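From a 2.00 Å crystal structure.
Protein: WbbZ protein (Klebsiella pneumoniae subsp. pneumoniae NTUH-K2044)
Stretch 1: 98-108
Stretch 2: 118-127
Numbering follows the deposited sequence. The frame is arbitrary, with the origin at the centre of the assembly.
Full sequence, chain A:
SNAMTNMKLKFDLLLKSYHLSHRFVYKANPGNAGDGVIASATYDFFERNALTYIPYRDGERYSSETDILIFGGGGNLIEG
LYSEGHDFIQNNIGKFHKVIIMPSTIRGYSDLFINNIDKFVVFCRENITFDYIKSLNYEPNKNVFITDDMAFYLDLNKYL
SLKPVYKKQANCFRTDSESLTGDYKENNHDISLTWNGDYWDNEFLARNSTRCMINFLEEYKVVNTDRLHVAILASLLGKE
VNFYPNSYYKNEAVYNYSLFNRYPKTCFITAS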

ATOM      1  N   LYS A  98      11.903 -14.939  28.376  1.00 66.47           N
ATOM      2  CA  LYS A  98      12.473 -13.612  28.198  1.00 63.29           C
ATOM      3  C   LYS A  98      11.614 -12.845  27.205  1.00 63.80           C
ATOM      4  O   LYS A  98      10.866 -13.431  26.419  1.00 62.18           O
ATOM      5  N   VAL A  99      11.733 -11.523  27.246  1.00 59.15           N
ATOM      6  CA  VAL A  99      11.138 -10.650  26.242  1.00 64.23           C
ATOM      7  C   VAL A  99      12.265  -9.839  25.624  1.00 63.78           C
ATOM      8  O   VAL A  99      12.932  -9.055  26.313  1.00 62.36           O
ATOM      9  N   ILE A 100      12.488 -10.036  24.329  1.00 60.82           N
ATOM     10  CA  ILE A 100      13.510  -9.313  23.583  1.00 52.05           C
ATOM     11  C   ILE A 100      12.827  -8.180  22.830  1.00 58.47           C
ATOM     12  O   ILE A 100      11.973  -8.422  21.968  1.00 55.38           O
ATOM     13  N   ILE A 101      13.199  -6.947  23.157  1.00 54.35           N
ATOM     14  CA  ILE A 101      12.670  -5.775  22.474  1.00 63.85           C
ATOM     15  C   ILE A 101      13.635  -5.425  21.348  1.00 61.22           C
ATOM     16  O   ILE A 101      14.763  -4.993  21.597  1.00 57.36           O
HETATM   17  N   MSE A 102      13.197  -5.624  20.107  1.00 59.62           N
HETATM   18  CA  MSE A 102      14.015  -5.315  18.935  1.00 56.24           C
HETATM   19  C   MSE A 102      14.280  -3.799  18.877  1.00 46.75           C
HETATM   20  O   MSE A 102      13.565  -3.038  19.528  1.00 51.91           O
ATOM     21  N   PRO A 103      15.321  -3.364  18.120  1.00 51.21           N
ATOM     22  CA  PRO A 103      15.780  -1.964  18.208  1.00 54.18           C
ATOM     23  C   PRO A 103      14.670  -0.925  18.245  1.00 54.23           C
ATOM     24  O   PRO A 103      13.931  -0.750  17.268  1.00 51.87           O
ATOM     25  N   SER A 104      14.557  -0.220  19.370  1.00 49.27           N
ATOM     26  CA  SER A 104      13.389   0.603  19.639  1.00 51.27           C
ATOM     27  C   SER A 104      13.785   1.948  20.231  1.00 55.50           C
ATOM     28  O   SER A 104      14.884   2.131  20.765  1.00 53.25           O
ATOM     29  N   THR A 105      12.853   2.892  20.117  1.00 53.17           N
ATOM     30  CA  THR A 105      12.908   4.172  20.808  1.00 53.87           C
ATOM     31  C   THR A 105      11.918   4.107  21.963  1.00 60.23           C
ATOM     32  O   THR A 105      10.729   3.846  21.751  1.00 53.15           O
ATOM     33  N   ILE A 106      12.413   4.317  23.181  1.00 54.76           N
ATOM     34  CA  ILE A 106      11.628   4.166  24.400  1.00 53.58           C
ATOM     35  C   ILE A 106      11.695   5.472  25.177  1.00 57.92           C
ATOM     36  O   ILE A 106      12.776   6.050  25.336  1.00 61.08           O
ATOM     37  N   ARG A 107      10.546   5.937  25.658  1.00 55.72           N
ATOM     38  CA  ARG A 107      10.469   7.149  26.467  1.00 53.11           C
ATOM     39  C   ARG A 107       9.569   6.872  27.658  1.00 56.08           C
ATOM     40  O   ARG A 107       8.411   6.478  27.484  1.00 58.68           O
ATOM     41  N   GLY A 108      10.098   7.073  28.864  1.00 53.77           N
ATOM     42  CA  GLY A 108       9.272   6.862  30.033  1.00 52.54           C
ATOM     43  C   GLY A 108       9.019   5.385  30.279  1.00 56.85           C
ATOM     44  O   GLY A 108       9.827   4.518  29.927  1.00 55.51           O
ATOM     45  N   ASP A 118      14.709  -8.503  35.066  1.00 69.84           N
ATOM     46  CA  ASP A 118      15.211  -9.866  34.954  1.00 71.67           C
ATOM     47  C   ASP A 118      14.676 -10.612  33.738  1.00 70.88           C
ATOM     48  O   ASP A 118      15.173 -11.700  33.434  1.00 73.59           O
ATOM     49  N   LYS A 119      13.691 -10.066  33.030  1.00 70.58           N
ATOM     50  CA  LYS A 119      13.161 -10.724  31.846  1.00 75.83           C
ATOM     51  C   LYS A 119      13.391  -9.956  30.555  1.00 65.93           C
ATOM     52  O   LYS A 119      13.291 -10.558  29.480  1.00 72.70           O
ATOM     53  N   PHE A 120      13.723  -8.669  30.627  1.00 60.56           N
ATOM     54  CA  PHE A 120      13.863  -7.825  29.448  1.00 65.16           C
ATOM     55  C   PHE A 120      15.272  -7.898  28.877  1.00 67.10           C
ATOM     56  O   PHE A 120      16.261  -7.834  29.612  1.00 62.58           O
ATOM     57  N   VAL A 121      15.352  -8.019  27.556  1.00 53.25           N
ATOM     58  CA  VAL A 121      16.575  -7.761  26.805  1.00 54.49           C
ATOM     59  C   VAL A 121      16.226  -6.661  25.813  1.00 56.05           C
ATOM     60  O   VAL A 121      15.412  -6.873  24.904  1.00 55.52           O
ATOM     61  N   VAL A 122      16.808  -5.478  26.003  1.00 54.27           N
ATOM     62  CA  VAL A 122      16.360  -4.266  25.326  1.00 54.84           C
ATOM     63  C   VAL A 122      17.396  -3.858  24.290  1.00 55.69           C
ATOM     64  O   VAL A 122      18.562  -3.618  24.625  1.00 50.85           O
ATOM     65  N   PHE A 123      16.965  -3.747  23.035  1.00 53.10           N
ATOM     66  CA  PHE A 123      17.796  -3.196  21.976  1.00 54.56           C
ATOM     67  C   PHE A 123      17.324  -1.778  21.683  1.00 52.12           C
ATOM     68  O   PHE A 123      16.136  -1.555  21.422  1.00 50.25           O
ATOM     69  N   CYS A 124      18.253  -0.829  21.734  1.00 50.83           N
ATOM     70  CA  CYS A 124      17.967   0.586  21.566  1.00 49.06           C
ATOM     71  C   CYS A 124      18.504   1.058  20.223  1.00 55.24           C
ATOM     72  O   CYS A 124      19.636   0.730  19.848  1.00 53.15           O
ATOM     73  N   ARG A 125      17.695   1.830  19.498  1.00 45.32           N
ATOM     74  CA  ARG A 125      18.073   2.276  18.165  1.00 49.59           C
ATOM     75  C   ARG A 125      18.678   3.677  18.151  1.00 52.75           C
ATOM     76  O   ARG A 125      18.935   4.214  17.069  1.00 54.97           O
ATOM     77  N   GLU A 126      18.909   4.280  19.316  1.00 48.89           N
ATOM     78  CA  GLU A 126      19.652   5.534  19.387  1.00 50.57           C
ATOM     79  C   GLU A 126      20.191   5.715  20.802  1.00 49.16           C
ATOM     80  O   GLU A 126      19.892   4.937  21.710  1.00 49.53           O
ATOM     81  N   ASN A 127      20.987   6.776  20.972  1.00 52.34           N
ATOM     82  CA  ASN A 127      21.759   6.973  22.201  1.00 52.22           C
ATOM     83  C   ASN A 127      20.903   7.441  23.368  1.00 55.77           C
ATOM     84  O   ASN A 127      21.271   7.219  24.529  1.00 63.27           O
TER

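The two stretches pair through parallel strands, and the alternation of the backbone sorts their apolar side chains onto two faces of the sheet. Val99 (t), Ile101 (m, t), Phe120 and Val122 (t) share one face. The Phe120 ring (chi1 m) leans back toward the neighbouring strand, so that Val99 CG1 meets its edge, 3.6 Å from Phe120 CE1, while Ile101 CD1 lies over one ring face, 4.2 Å from the same Phe120 CE1. Ile106 (m, t) starts sideways, but its end reaches in, with Ile106 CD1 3.7 Å from Val122 CG1. On the other face, Ile100 (m, t) sits beside Val121 (t), Ile100 CG1 lying 4.1 Å from Val121 CB.

Phe123 points toward the first stretch and has the largest area covered by it. Its chi1 of -70° (m) brings Phe123 CE2 to 3.6 Å from Ile100 CG2, which lies at the ring edge, and Phe123 CB packs 3.9 Å from Pro103 CD. Here the register shifts by one in a beta bulge: Phe123 N donates to Ile101 O (2.9 Å), whereas Phe123 O accepts from Ser104 N (2.9 Å). The CA-to-CB bond of Ser104 points away, although CB still touches the second stretch, and Ser104 OG (chi1 m) donates a hydrogen bond to Met102 O within its own stretch (2.5 Å).

Past the bulge, a polar cluster forms around Thr105 and Glu126. Arg125 (p, t, t) extends so that Arg125 NE donates to Thr105 OG1 at 2.8 Å, and Thr105 OG1 (chi1 m) in turn donates to Glu126 OE2, also at 2.8 Å. The same carboxylate oxygen of Glu126 (chi1 24°, between wells; chi2 p) forms a salt bridge with Arg107 (m, m, t), whose hydrogen bond from Arg107 NH1 to Glu126 OE2 is weak at 3.4 Å. At the other end, Lys98 bends at chi1 and chi2 (both m) and is extended at chi3 and chi4 (both t), and Lys98 NZ donates a very short hydrogen bond to Asp118 O (2.4 Å).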

ATOM      1  CB  LYS A  98      13.917 -13.661  27.678  1.00 62.23           C
ATOM      2  CG  LYS A  98      14.918 -14.310  28.609  1.00 68.44           C
ATOM      3  CD  LYS A  98      15.127 -13.471  29.850  1.00 71.63           C
ATOM      4  CE  LYS A  98      16.197 -14.074  30.743  1.00 72.78           C
ATOM      5  NZ  LYS A  98      16.345 -13.286  31.991  1.00 79.38           N
ATOM      6  CB  VAL A  99      10.051  -9.739  26.826  1.00 65.60           C
ATOM      7  CG1 VAL A  99       9.716  -8.625  25.841  1.00 64.34           C
ATOM      8  CG2 VAL A  99       8.806 -10.552  27.134  1.00 64.15           C
ATOM      9  CB  ILE A 100      14.267 -10.238  22.619  1.00 60.35           C
ATOM     10  CG1 ILE A 100      15.018 -11.321  23.392  1.00 72.63           C
ATOM     11  CG2 ILE A 100      15.228  -9.430  21.762  1.00 67.99           C
ATOM     12  CD1 ILE A 100      15.797 -12.264  22.506  1.00 77.57           C
ATOM     13  CB  ILE A 101      12.477  -4.599  23.438  1.00 66.12           C
ATOM     14  CG1 ILE A 101      11.443  -4.963  24.508  1.00 66.91           C
ATOM     15  CG2 ILE A 101      12.055  -3.350  22.676  1.00 68.15           C
ATOM     16  CD1 ILE A 101      11.142  -3.843  25.480  1.00 68.30           C
HETATM   17  CB  MSE A 102      13.320  -5.841  17.672  1.00 52.25           C
HETATM   18  CG  MSE A 102      13.148  -7.358  17.684  1.00 52.96           C
HETATM   19 SE   MSE A 102      14.849  -8.354  17.673  0.53 55.83          SE
HETATM   20  CE  MSE A 102      15.073  -8.436  15.723  1.00 64.56           C
ATOM     21  CB  PRO A 103      16.641  -1.810  16.950  1.00 56.91           C
ATOM     22  CG  PRO A 103      17.232  -3.167  16.771  1.00 49.80           C
ATOM     23  CD  PRO A 103      16.157  -4.144  17.183  1.00 49.79           C
ATOM     24  CB  SER A 104      12.417  -0.107  20.591  1.00 47.19           C
ATOM     25  OG  SER A 104      11.852  -1.253  19.976  1.00 54.95           O
ATOM     26  CB  THR A 105      12.571   5.328  19.863  1.00 57.25           C
ATOM     27  OG1 THR A 105      13.678   5.572  18.982  1.00 53.81           O
ATOM     28  CG2 THR A 105      12.257   6.599  20.643  1.00 55.00           C
ATOM     29  CB  ILE A 106      12.141   2.993  25.255  1.00 57.85           C
ATOM     30  CG1 ILE A 106      12.087   1.687  24.460  1.00 59.33           C
ATOM     31  CG2 ILE A 106      11.341   2.872  26.541  1.00 47.54           C
ATOM     32  CD1 ILE A 106      12.721   0.518  25.179  1.00 61.63           C
ATOM     33  CB  ARG A 107       9.932   8.333  25.656  1.00 59.73           C
ATOM     34  CG  ARG A 107      10.772   8.707  24.441  1.00 58.05           C
ATOM     35  CD  ARG A 107      12.112   9.315  24.845  1.00 57.97           C
ATOM     36  NE  ARG A 107      12.861   9.786  23.684  1.00 49.69           N
ATOM     37  CZ  ARG A 107      13.795   9.077  23.058  1.00 57.03           C
ATOM     38  NH1 ARG A 107      14.110   7.862  23.488  1.00 47.87           N
ATOM     39  NH2 ARG A 107      14.416   9.582  21.999  1.00 50.70           N
ATOM     40  CB  ASP A 118      14.887 -10.656  36.226  1.00 83.00           C
ATOM     41  CG  ASP A 118      15.885 -10.394  37.341  1.00 96.82           C
ATOM     42  OD1 ASP A 118      15.708  -9.407  38.088  1.00101.33           O
ATOM     43  OD2 ASP A 118      16.854 -11.171  37.464  1.00105.93           O
ATOM     44  CB  LYS A 119      11.655 -10.986  32.009  1.00 79.10           C
ATOM     45  CG  LYS A 119      11.295 -11.599  33.353  1.00 85.12           C
ATOM     46  CD  LYS A 119       9.901 -12.196  33.352  1.00 85.44           C
ATOM     47  CE  LYS A 119       9.844 -13.454  32.507  1.00 82.84           C
ATOM     48  NZ  LYS A 119       8.505 -14.096  32.586  1.00 81.88           N
ATOM     49  CB  PHE A 120      13.544  -6.366  29.783  1.00 61.95           C
ATOM     50  CG  PHE A 120      12.097  -6.007  29.656  1.00 64.89           C
ATOM     51  CD1 PHE A 120      11.273  -6.673  28.766  1.00 74.20           C
ATOM     52  CD2 PHE A 120      11.562  -4.984  30.419  1.00 64.12           C
ATOM     53  CE1 PHE A 120       9.941  -6.327  28.649  1.00 79.78           C
ATOM     54  CE2 PHE A 120      10.234  -4.634  30.307  1.00 67.73           C
ATOM     55  CZ  PHE A 120       9.422  -5.306  29.424  1.00 73.78           C
ATOM     56  CB  VAL A 121      17.105  -9.016  26.101  1.00 57.01           C
ATOM     57  CG1 VAL A 121      18.374  -8.691  25.329  1.00 57.96           C
ATOM     58  CG2 VAL A 121      17.369 -10.119  27.123  1.00 66.13           C
ATOM     59  CB  VAL A 122      16.111  -3.118  26.315  1.00 55.70           C
ATOM     60  CG1 VAL A 122      15.482  -1.935  25.587  1.00 54.57           C
ATOM     61  CG2 VAL A 122      15.231  -3.581  27.463  1.00 49.31           C
ATOM     62  CB  PHE A 123      17.740  -4.068  20.722  1.00 60.25           C
ATOM     63  CG  PHE A 123      18.434  -5.387  20.881  1.00 55.81           C
ATOM     64  CD1 PHE A 123      19.773  -5.522  20.556  1.00 57.87           C
ATOM     65  CD2 PHE A 123      17.753  -6.488  21.374  1.00 56.02           C
ATOM     66  CE1 PHE A 123      20.422  -6.733  20.716  1.00 61.55           C
ATOM     67  CE2 PHE A 123      18.393  -7.701  21.535  1.00 65.17           C
ATOM     68  CZ  PHE A 123      19.731  -7.824  21.205  1.00 63.59           C
ATOM     69  CB  CYS A 124      18.595   1.398  22.701  1.00 52.09           C
ATOM     70  SG  CYS A 124      18.339   0.656  24.333  1.00 57.57           S
ATOM     71  CB  ARG A 125      16.871   2.201  17.215  1.00 44.99           C
ATOM     72  CG  ARG A 125      15.736   3.156  17.526  1.00 44.81           C
ATOM     73  CD  ARG A 125      14.570   2.920  16.554  1.00 44.73           C
ATOM     74  NE  ARG A 125      13.506   3.902  16.730  1.00 48.69           N
ATOM     75  CZ  ARG A 125      12.359   3.883  16.058  1.00 52.25           C
ATOM     76  NH1 ARG A 125      12.125   2.925  15.171  1.00 47.57           N
ATOM     77  NH2 ARG A 125      11.445   4.818  16.279  1.00 49.32           N
ATOM     78  CB  GLU A 126      18.801   6.735  18.953  1.00 49.55           C
ATOM     79  CG  GLU A 126      17.290   6.553  19.092  1.00 53.72           C
ATOM     80  CD  GLU A 126      16.799   6.765  20.507  1.00 56.89           C
ATOM     81  OE1 GLU A 126      17.606   7.204  21.359  1.00 59.83           O
ATOM     82  OE2 GLU A 126      15.605   6.498  20.762  1.00 52.06           O
ATOM     83  CB  ASN A 127      22.876   7.988  21.957  1.00 54.47           C
ATOM     84  CG  ASN A 127      24.134   7.351  21.416  1.00 71.51           C
ATOM     85  OD1 ASN A 127      24.595   6.330  21.925  1.00 74.66           O
ATOM     86  ND2 ASN A 127      24.697   7.952  20.375  1.00 78.38           N
TER